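PDB 5IM2: twin-arginine translocation pathway signal from Rhodoferax ferrireducens, which probably serves as the periplasmic solute-binding component of a TRAP transporter, capturing a carboxylate ligand, and holds a copurified benzoate in its pocket. Local coordinates for residues K178-L186 and Y318-F328; R196-L205 and K331-D342. All coordinates share one frame; numbering follows the deposited sequence. Where two conformers were deposited one is given.

Contact 1: K178-L186 and Y318-F328; sequences KQIKTAADL and YAIPALEAQEF
At the rim of the six-stranded sheet of this solute-binding fold, Tyr318 on the edge strand 316-320 lies against Lys181 in the loop that joins strands 171-175 and 190-193. Lys181 sends its aliphatic chain across one face of the phenol ring in a CH-pi contact, with CG 3.9 Å from the ring centroid; a long flexible lysine can cover an aromatic face while its ammonium stays outside. With CG of Tyr318 swung opposite the backbone N (chi1 176°), the ring reaches the loop, and a water bridges its OH to Lys181 O, at 2.6 Å from each. A leucine here would probably leave that water without its hydroxyl partner and the lysine chain without a flat surface. In the first turn of the following helix, Glu324 bends at chi2 and brings OE2 to 3.3 Å from Thr182 CB. Asp185 steadies the loop, its OD2 accepting from Lys181 N (2.9 Å) and Thr182 N. The Phe328 ring takes Ala183 CB over a face and Leu186 CD1 at its edge; the small alanine lets the backbone come close. Phe328 also meets Phe251 of strand 247-251 edge-to-face and touches Phe173 of strand 171-175, beside helix 196-205.

Contact 2: R196-L205 and K331-D342; sequences RQVTKMLGYL and KAAVVEVAWVED
Val334 CG1 makes a CH-pi contact over one face of the Tyr204 ring, 3.3 Å from its centroid: a branched methyl can settle on the flat ring, and its place between the backbone N and the carbonyl carbon (chi1 55°) turns it there. Gln197 NE2 stands at the edge of the Trp339 indole, in its plane. In this solute-binding fold, helix 196-205 faces helix 334-342, their axes 10.3 Å apart with 136° between N-to-C directions; the end of helix 322-332 adds Lys331 and Ala332. Branched Val335 suits the middle: CG1 touches the Gln197 amide oxygen, and CG2 packs on Met201 CA at 3.9 Å. Met201 CG rests on the small Ala332 CB, and Leu205 CD2 on Lys331 CB. The buried Gln197 is satisfied at both ends, NE2 by Glu127 OE1 and OE1 by a water that also donates to Val335 O. Glu127 holds Arg196 NE too, so it probably helps to position both side chains. Arg346 also pairs with Asp342 OD2, which probably favours the charged carboxylate. At its guanidinium edge Arg196 NH2 forms a salt bridge with Asp342 OD2 through one N-H (2.8 Å), the two planes 66° apart, and a water links Arg196 NH1 to Asp342 OD1.

In the fold
Contacts 1 and 2 have centres 18 Å apart and share helix 322-332, whose start serves contact 1 and whose end serves contact 2. Along the chain the four segments alternate, 178-186, 196-205, 318-328 and 331-342. The contacts touch directly: Phe328 CD2 lies 3.8 Å from Leu205 CD1, and Ala183 CB 3.6 Å from Lys331 NZ. Contact 1 sets edge strand 316-320 and the start of helix 322-332 against the loop 178-186; contact 2 sets the end of that helix and helix 334-345 against helix 196-205. Both thus join late chain to the region of the six-stranded sheet. The Met201 side chain is about 11 Å from the bound benzoate, outside the pocket's first shell.

Contact 1: K178-L186 and Y318-F328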
loop_
_atom_site.group_PDB
_atom_site.type_symbol
_atom_site.label_atom_id
_atom_site.label_comp_id
_atom_site.label_asym_id
_atom_site.label_seq_id
_atom_site.Cartn_x
_atom_site.Cartn_y
_atom_site.Cartn_z
ATOM N N LYS A 178 5.887 2.837 24.224
ATOM C CA LYS A 178 6.337 1.472 24.496
ATOM C C LYS A 178 7.209 0.970 23.359
ATOM O O LYS A 178 6.790 0.979 22.202
ATOM C CB LYS A 178 5.182 0.473 24.688
ATOM C CG LYS A 178 5.673 -0.729 25.550
ATOM C CD LYS A 178 4.637 -1.760 25.919
ATOM C CE LYS A 178 5.173 -2.695 27.015
ATOM N NZ LYS A 178 4.764 -2.286 28.411
ATOM N N GLN A 179 8.406 0.502 23.701
ATOM C CA GLN A 179 9.194 -0.225 22.716
ATOM C C GLN A 179 8.621 -1.619 22.492
ATOM O O GLN A 179 8.289 -2.329 23.443
ATOM C CB GLN A 179 10.636 -0.327 23.179
ATOM C CG GLN A 179 11.528 -1.102 22.232
ATOM C CD GLN A 179 12.986 -0.993 22.632
ATOM O OE1 GLN A 179 13.385 -1.455 23.710
ATOM N NE2 GLN A 179 13.789 -0.371 21.775
ATOM N N ILE A 180 8.536 -2.022 21.229
ATOM C CA ILE A 180 7.987 -3.320 20.841
ATOM C C ILE A 180 9.161 -4.255 20.565
ATOM O O ILE A 180 9.763 -4.219 19.489
ATOM C CB ILE A 180 7.071 -3.207 19.617
ATOM C CG1 ILE A 180 5.972 -2.149 19.825
ATOM C CG2 ILE A 180 6.476 -4.564 19.277
ATOM C CD1 ILE A 180 5.171 -2.340 21.063
ATOM N N LYS A 181 9.521 -5.091 21.537
ATOM C CA LYS A 181 10.537 -6.109 21.295
ATOM C C LYS A 181 9.935 -7.472 20.996
ATOM O O LYS A 181 10.470 -8.217 20.167
ATOM C CB LYS A 181 11.477 -6.225 22.490
ATOM C CG LYS A 181 12.585 -5.201 22.503
ATOM C CD LYS A 181 13.516 -5.497 23.658
ATOM C CE LYS A 181 14.891 -4.918 23.455
ATOM N NZ LYS A 181 15.843 -5.557 24.397
ATOM N N THR A 182 8.831 -7.813 21.663
ATOM C CA THR A 182 8.096 -9.048 21.429
ATOM C C THR A 182 6.615 -8.738 21.239
ATOM O O THR A 182 6.138 -7.645 21.557
ATOM C CB THR A 182 8.255 -10.020 22.606
ATOM O OG1 THR A 182 7.637 -9.448 23.763
ATOM C CG2 THR A 182 9.715 -10.265 22.922
ATOM N N ALA A 183 5.867 -9.744 20.773
ATOM C CA ALA A 183 4.434 -9.554 20.557
ATOM C C ALA A 183 3.695 -9.176 21.836
ATOM O O ALA A 183 2.721 -8.422 21.778
ATOM C CB ALA A 183 3.814 -10.815 19.951
ATOM N N ALA A 184 4.120 -9.684 22.997
ATOM C CA ALA A 184 3.472 -9.299 24.248
ATOM C C ALA A 184 3.522 -7.801 24.502
ATOM O O ALA A 184 2.687 -7.278 25.246
ATOM C CB ALA A 184 4.117 -10.012 25.432
ATOM N N ASP A 185 4.482 -7.095 23.913
ATOM C CA ASP A 185 4.575 -5.659 24.129
ATOM C C ASP A 185 3.438 -4.905 23.449
ATOM O O ASP A 185 3.209 -3.730 23.752
ATOM C CB ASP A 185 5.947 -5.159 23.642
ATOM C CG ASP A 185 7.103 -5.620 24.556
ATOM O OD1 ASP A 185 6.890 -5.725 25.779
ATOM O OD2 ASP A 185 8.237 -5.859 24.062
ATOM N N LEU A 186 2.684 -5.566 22.597
ATOM C CA LEU A 186 1.561 -4.929 21.909
ATOM C C LEU A 186 0.254 -5.052 22.660
ATOM O O LEU A 186 -0.735 -4.456 22.232
ATOM C CB LEU A 186 1.365 -5.537 20.540
ATOM C CG LEU A 186 2.469 -5.138 19.538
ATOM C CD1 LEU A 186 2.517 -6.132 18.458
ATOM C CD2 LEU A 186 2.218 -3.789 18.923
ATOM N N TYR A 318 14.597 -0.274 16.781
ATOM C CA TYR A 318 14.940 -1.642 17.125
ATOM C C TYR A 318 14.586 -2.541 15.950
ATOM O O TYR A 318 13.564 -2.334 15.289
ATOM C CB TYR A 318 14.190 -2.073 18.379
ATOM C CG TYR A 318 14.391 -3.514 18.789
ATOM C CD1 TYR A 318 15.570 -3.922 19.393
ATOM C CD2 TYR A 318 13.397 -4.467 18.583
ATOM C CE1 TYR A 318 15.756 -5.235 19.776
ATOM C CE2 TYR A 318 13.575 -5.788 18.963
ATOM C CZ TYR A 318 14.757 -6.169 19.556
ATOM O OH TYR A 318 14.950 -7.477 19.954
ATOM N N ALA A 319 15.438 -3.528 15.687
ATOM C CA ALA A 319 15.180 -4.519 14.654
ATOM C C ALA A 319 14.854 -5.845 15.323
ATOM O O ALA A 319 15.687 -6.411 16.039
ATOM C CB ALA A 319 16.368 -4.683 13.714
ATOM N N ILE A 320 13.653 -6.343 15.062
ATOM C CA ILE A 320 13.196 -7.608 15.622
ATOM C C ILE A 320 13.913 -8.739 14.883
ATOM O O ILE A 320 13.774 -8.863 13.655
ATOM C CB ILE A 320 11.664 -7.726 15.515
ATOM C CG1 ILE A 320 11.003 -6.726 16.459
ATOM C CG2 ILE A 320 11.179 -9.138 15.853
ATOM C CD1 ILE A 320 9.518 -6.487 16.136
ATOM N N PRO A 321 14.688 -9.567 15.581
ATOM C CA PRO A 321 15.451 -10.629 14.912
ATOM C C PRO A 321 14.555 -11.734 14.370
ATOM O O PRO A 321 13.391 -11.883 14.744
ATOM C CB PRO A 321 16.378 -11.155 16.015
ATOM C CG PRO A 321 15.707 -10.791 17.288
ATOM C CD PRO A 321 14.933 -9.534 17.032
ATOM N N ALA A 322 15.133 -12.513 13.452
ATOM C CA ALA A 322 14.366 -13.542 12.746
ATOM C C ALA A 322 13.741 -14.545 13.704
ATOM O O ALA A 322 12.642 -15.057 13.436
ATOM C CB ALA A 322 15.282 -14.280 11.760
ATOM N N LEU A 323 14.442 -14.856 14.803
ATOM C CA LEU A 323 13.966 -15.829 15.787
ATOM C C LEU A 323 12.700 -15.348 16.482
ATOM O O LEU A 323 11.750 -16.119 16.656
ATOM C CB LEU A 323 15.054 -16.102 16.826
ATOM C CG LEU A 323 14.740 -17.207 17.834
ATOM C CD1 LEU A 323 14.732 -18.587 17.158
ATOM C CD2 LEU A 323 15.740 -17.153 18.983
ATOM N N GLU A 324 12.675 -14.085 16.908
ATOM C CA GLU A 324 11.444 -13.524 17.455
ATOM C C GLU A 324 10.391 -13.331 16.375
ATOM O O GLU A 324 9.188 -13.479 16.634
ATOM C CB GLU A 324 11.734 -12.195 18.152
ATOM C CG GLU A 324 10.475 -11.463 18.664
ATOM C CD GLU A 324 9.695 -12.238 19.728
ATOM O OE1 GLU A 324 10.268 -13.143 20.362
ATOM O OE2 GLU A 324 8.497 -11.935 19.927
ATOM N N ALA A 325 10.810 -12.995 15.158
ATOM C CA ALA A 325 9.847 -12.901 14.080
ATOM C C ALA A 325 9.018 -14.173 14.005
ATOM O O ALA A 325 7.831 -14.116 13.702
ATOM C CB ALA A 325 10.559 -12.629 12.766
ATOM N N GLN A 326 9.614 -15.321 14.340
ATOM C CA GLN A 326 8.872 -16.580 14.281
ATOM C C GLN A 326 7.710 -16.593 15.264
ATOM O O GLN A 326 6.674 -17.206 14.984
ATOM C CB GLN A 326 9.803 -17.764 14.545
ATOM C CG GLN A 326 10.623 -18.168 13.334
ATOM C CD GLN A 326 9.756 -18.691 12.200
ATOM O OE1 GLN A 326 9.861 -18.235 11.060
ATOM N NE2 GLN A 326 8.893 -19.654 12.509
ATOM N N GLU A 327 7.835 -15.883 16.389
ATOM C CA GLU A 327 6.717 -15.787 17.327
ATOM C C GLU A 327 5.599 -14.916 16.776
ATOM O O GLU A 327 4.413 -15.203 17.000
ATOM C CB GLU A 327 7.221 -15.262 18.671
ATOM C CG GLU A 327 8.158 -16.233 19.379
ATOM C CD GLU A 327 7.544 -17.628 19.590
ATOM O OE1 GLU A 327 6.486 -17.734 20.256
ATOM O OE2 GLU A 327 8.121 -18.618 19.083
ATOM N N PHE A 328 5.945 -13.848 16.051
ATOM C CA PHE A 328 4.922 -13.089 15.333
ATOM C C PHE A 328 4.194 -13.967 14.314
ATOM O O PHE A 328 2.957 -13.937 14.231
ATOM C CB PHE A 328 5.542 -11.862 14.662
ATOM C CG PHE A 328 5.821 -10.708 15.607
ATOM C CD1 PHE A 328 7.006 -10.639 16.326
ATOM C CD2 PHE A 328 4.895 -9.686 15.761
ATOM C CE1 PHE A 328 7.261 -9.570 17.185
ATOM C CE2 PHE A 328 5.148 -8.621 16.594
ATOM C CZ PHE A 328 6.325 -8.565 17.322
HETATM O O HOH W 1 12.887 -9.129 19.835
#

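Contact 2: R196-L205 and K331-D342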
loop_
_atom_site.group_PDB
_atom_site.type_symbol
_atom_site.label_atom_id
_atom_site.label_comp_id
_atom_site.label_asym_id
_atom_site.label_seq_id
_atom_site.Cartn_x
_atom_site.Cartn_y
_atom_site.Cartn_z
ATOM N N ARG A 196 -8.416 -3.910 6.694
ATOM C CA ARG A 196 -8.932 -4.952 7.597
ATOM C C ARG A 196 -7.962 -6.131 7.752
ATOM O O ARG A 196 -7.908 -6.748 8.818
ATOM C CB ARG A 196 -10.309 -5.426 7.119
ATOM C CG ARG A 196 -10.289 -6.422 5.988
ATOM C CD ARG A 196 -11.670 -7.018 5.703
ATOM N NE ARG A 196 -11.596 -8.012 4.631
ATOM C CZ ARG A 196 -12.420 -9.049 4.485
ATOM N NH1 ARG A 196 -13.415 -9.258 5.345
ATOM N NH2 ARG A 196 -12.244 -9.889 3.469
ATOM N N GLN A 197 -7.185 -6.513 6.719
ATOM C CA GLN A 197 -6.281 -7.628 6.981
ATOM C C GLN A 197 -5.164 -7.235 7.929
ATOM O O GLN A 197 -4.692 -8.067 8.690
ATOM C CB GLN A 197 -5.664 -8.216 5.693
ATOM C CG GLN A 197 -6.575 -9.073 4.866
ATOM C CD GLN A 197 -7.420 -10.027 5.650
ATOM O OE1 GLN A 197 -6.942 -10.687 6.579
ATOM N NE2 GLN A 197 -8.669 -10.157 5.248
ATOM N N VAL A 198 -4.699 -5.981 7.894
ATOM C CA VAL A 198 -3.651 -5.601 8.826
ATOM C C VAL A 198 -4.226 -5.446 10.228
ATOM O O VAL A 198 -3.584 -5.823 11.217
ATOM C CB VAL A 198 -2.957 -4.320 8.338
ATOM C CG1 VAL A 198 -1.791 -3.944 9.241
ATOM C CG2 VAL A 198 -2.487 -4.505 6.896
ATOM N N THR A 199 -5.453 -4.915 10.344
ATOM C CA THR A 199 -6.052 -4.781 11.683
ATOM C C THR A 199 -6.412 -6.140 12.256
ATOM O O THR A 199 -6.284 -6.348 13.474
ATOM C CB THR A 199 -7.273 -3.860 11.679
ATOM O OG1 THR A 199 -8.279 -4.353 10.797
ATOM C CG2 THR A 199 -6.894 -2.433 11.320
ATOM N N LYS A 200 -6.771 -7.100 11.397
ATOM C CA LYS A 200 -6.987 -8.465 11.884
ATOM C C LYS A 200 -5.706 -9.052 12.456
ATOM O O LYS A 200 -5.722 -9.693 13.522
ATOM C CB LYS A 200 -7.542 -9.327 10.758
ATOM C CG LYS A 200 -9.006 -9.055 10.502
ATOM C CD LYS A 200 -9.549 -9.889 9.364
ATOM C CE LYS A 200 -10.911 -9.365 8.903
ATOM N NZ LYS A 200 -11.874 -9.241 10.036
ATOM N N MET A 201 -4.578 -8.862 11.766
ATOM C CA MET A 201 -3.307 -9.316 12.316
ATOM C C MET A 201 -3.024 -8.623 13.636
ATOM O O MET A 201 -2.681 -9.272 14.630
ATOM C CB MET A 201 -2.177 -9.072 11.308
ATOM C CG MET A 201 -0.776 -9.326 11.833
ATOM S SD MET A 201 -0.022 -7.898 12.635
ATOM C CE MET A 201 0.081 -6.696 11.318
ATOM N N LEU A 202 -3.198 -7.299 13.689
ATOM C CA LEU A 202 -2.898 -6.605 14.939
ATOM C C LEU A 202 -3.726 -7.168 16.094
ATOM O O LEU A 202 -3.236 -7.277 17.225
ATOM C CB LEU A 202 -3.132 -5.102 14.783
ATOM C CG LEU A 202 -2.194 -4.340 13.830
ATOM C CD1 LEU A 202 -2.661 -2.910 13.547
ATOM C CD2 LEU A 202 -0.784 -4.314 14.359
ATOM N N GLY A 203 -4.977 -7.525 15.835
ATOM C CA GLY A 203 -5.812 -8.069 16.891
ATOM C C GLY A 203 -5.316 -9.401 17.397
ATOM O O GLY A 203 -5.369 -9.684 18.598
ATOM N N TYR A 204 -4.818 -10.231 16.493
ATOM C CA TYR A 204 -4.268 -11.504 16.917
ATOM C C TYR A 204 -2.948 -11.337 17.668
ATOM O O TYR A 204 -2.563 -12.227 18.424
ATOM C CB TYR A 204 -4.114 -12.422 15.707
ATOM C CG TYR A 204 -5.356 -13.249 15.367
ATOM C CD1 TYR A 204 -5.750 -14.310 16.182
ATOM C CD2 TYR A 204 -6.120 -12.976 14.250
ATOM C CE1 TYR A 204 -6.869 -15.096 15.891
ATOM C CE2 TYR A 204 -7.251 -13.745 13.939
ATOM C CZ TYR A 204 -7.624 -14.807 14.772
ATOM O OH TYR A 204 -8.699 -15.575 14.469
ATOM N N LEU A 205 -2.247 -10.208 17.485
ATOM C CA LEU A 205 -1.047 -9.935 18.258
ATOM C C LEU A 205 -1.350 -9.373 19.641
ATOM O O LEU A 205 -0.436 -9.257 20.470
ATOM C CB LEU A 205 -0.145 -8.984 17.460
ATOM C CG LEU A 205 0.396 -9.512 16.132
ATOM C CD1 LEU A 205 1.310 -8.454 15.521
ATOM C CD2 LEU A 205 1.155 -10.818 16.328
ATOM N N LYS A 331 1.761 -16.330 16.032
ATOM C CA LYS A 331 0.569 -15.684 16.566
ATOM C C LYS A 331 -0.369 -15.243 15.460
ATOM O O LYS A 331 -1.586 -15.171 15.670
ATOM C CB LYS A 331 0.959 -14.476 17.418
ATOM C CG LYS A 331 1.444 -14.813 18.819
ATOM C CD LYS A 331 1.268 -13.636 19.781
ATOM C CE LYS A 331 1.598 -14.049 21.213
ATOM N NZ LYS A 331 1.877 -12.888 22.107
ATOM N N ALA A 332 0.171 -14.980 14.281
ATOM C CA ALA A 332 -0.583 -14.411 13.175
ATOM C C ALA A 332 -0.997 -15.445 12.151
ATOM O O ALA A 332 -1.619 -15.085 11.146
ATOM C CB ALA A 332 0.254 -13.334 12.499
ATOM N N ALA A 333 -0.666 -16.716 12.391
ATOM C CA ALA A 333 -0.790 -17.757 11.379
ATOM C C ALA A 333 -2.240 -18.006 10.986
ATOM O O ALA A 333 -2.524 -18.492 9.880
ATOM C CB ALA A 333 -0.161 -19.042 11.918
ATOM N N VAL A 334 -3.173 -17.699 11.879
ATOM C CA VAL A 334 -4.564 -17.950 11.570
ATOM C C VAL A 334 -5.109 -16.944 10.562
ATOM O O VAL A 334 -6.144 -17.201 9.950
ATOM C CB VAL A 334 -5.403 -17.959 12.860
ATOM C CG1 VAL A 334 -5.219 -16.685 13.622
ATOM C CG2 VAL A 334 -6.872 -18.200 12.541
ATOM N N VAL A 335 -4.444 -15.794 10.374
ATOM C CA VAL A 335 -5.013 -14.761 9.516
ATOM C C VAL A 335 -5.210 -15.282 8.099
ATOM O O VAL A 335 -6.241 -15.019 7.477
ATOM C CB VAL A 335 -4.157 -13.476 9.505
ATOM C CG1 VAL A 335 -4.783 -12.423 8.602
ATOM C CG2 VAL A 335 -4.042 -12.898 10.891
ATOM N N GLU A 336 -4.211 -15.984 7.547
ATOM C CA GLU A 336 -4.350 -16.483 6.176
ATOM C C GLU A 336 -5.370 -17.609 6.085
ATOM O O GLU A 336 -6.042 -17.730 5.060
ATOM C CB GLU A 336 -2.999 -16.947 5.616
ATOM C CG GLU A 336 -2.518 -18.238 6.144
ATOM C CD GLU A 336 -1.223 -18.652 5.481
ATOM O OE1 GLU A 336 -0.498 -17.751 5.009
ATOM O OE2 GLU A 336 -0.939 -19.868 5.417
ATOM N N VAL A 337 -5.481 -18.447 7.126
ATOM C CA VAL A 337 -6.507 -19.491 7.168
ATOM C C VAL A 337 -7.906 -18.876 7.117
ATOM O O VAL A 337 -8.791 -19.322 6.364
ATOM C CB VAL A 337 -6.306 -20.347 8.432
ATOM C CG1 VAL A 337 -7.502 -21.251 8.683
ATOM C CG2 VAL A 337 -5.024 -21.157 8.262
ATOM N N ALA A 338 -8.124 -17.833 7.914
ATOM C CA ALA A 338 -9.411 -17.145 7.903
ATOM C C ALA A 338 -9.702 -16.455 6.573
ATOM O O ALA A 338 -10.866 -16.375 6.159
ATOM C CB ALA A 338 -9.446 -16.133 9.044
ATOM N N TRP A 339 -8.677 -15.920 5.909
ATOM C CA TRP A 339 -8.877 -15.279 4.615
ATOM C C TRP A 339 -9.304 -16.299 3.558
ATOM O O TRP A 339 -10.210 -16.034 2.756
ATOM C CB TRP A 339 -7.588 -14.551 4.212
ATOM C CG TRP A 339 -7.690 -13.848 2.887
ATOM C CD1 TRP A 339 -8.162 -12.594 2.675
ATOM C CD2 TRP A 339 -7.344 -14.373 1.594
ATOM N NE1 TRP A 339 -8.153 -12.302 1.331
ATOM C CE2 TRP A 339 -7.657 -13.370 0.642
ATOM C CE3 TRP A 339 -6.819 -15.597 1.144
ATOM C CZ2 TRP A 339 -7.457 -13.548 -0.739
ATOM C CZ3 TRP A 339 -6.625 -15.774 -0.218
ATOM C CH2 TRP A 339 -6.952 -14.738 -1.147
ATOM N N VAL A 340 -8.659 -17.472 3.541
ATOM C CA VAL A 340 -9.054 -18.524 2.608
ATOM C C VAL A 340 -10.509 -18.897 2.825
ATOM O O VAL A 340 -11.291 -19.034 1.872
ATOM C CB VAL A 340 -8.112 -19.730 2.758
ATOM C CG1 VAL A 340 -8.727 -21.008 2.125
ATOM C CG2 VAL A 340 -6.765 -19.388 2.131
ATOM N N GLU A 341 -10.909 -19.039 4.085
ATOM C CA GLU A 341 -12.292 -19.393 4.380
ATOM C C GLU A 341 -13.255 -18.291 3.933
ATOM O O GLU A 341 -14.328 -18.577 3.377
ATOM C CB GLU A 341 -12.402 -19.681 5.872
ATOM C CG GLU A 341 -13.707 -20.295 6.317
ATOM C CD GLU A 341 -13.634 -20.848 7.732
ATOM O OE1 GLU A 341 -12.608 -20.611 8.406
ATOM O OE2 GLU A 341 -14.595 -21.523 8.168
ATOM N N ASP A 342 -12.890 -17.022 4.153
ATOM C CA ASP A 342 -13.716 -15.904 3.693
ATOM C C ASP A 342 -13.845 -15.887 2.173
ATOM O O ASP A 342 -14.924 -15.574 1.643
ATOM C CB ASP A 342 -13.140 -14.577 4.188
ATOM C CG ASP A 342 -14.038 -13.419 3.877
ATOM O OD1 ASP A 342 -15.263 -13.550 4.097
ATOM O OD2 ASP A 342 -13.542 -12.376 3.408
HETATM O O HOH W 2 -15.785 -10.702 4.964
HETATM O O HOH W 3 -8.094 -13.003 7.687
#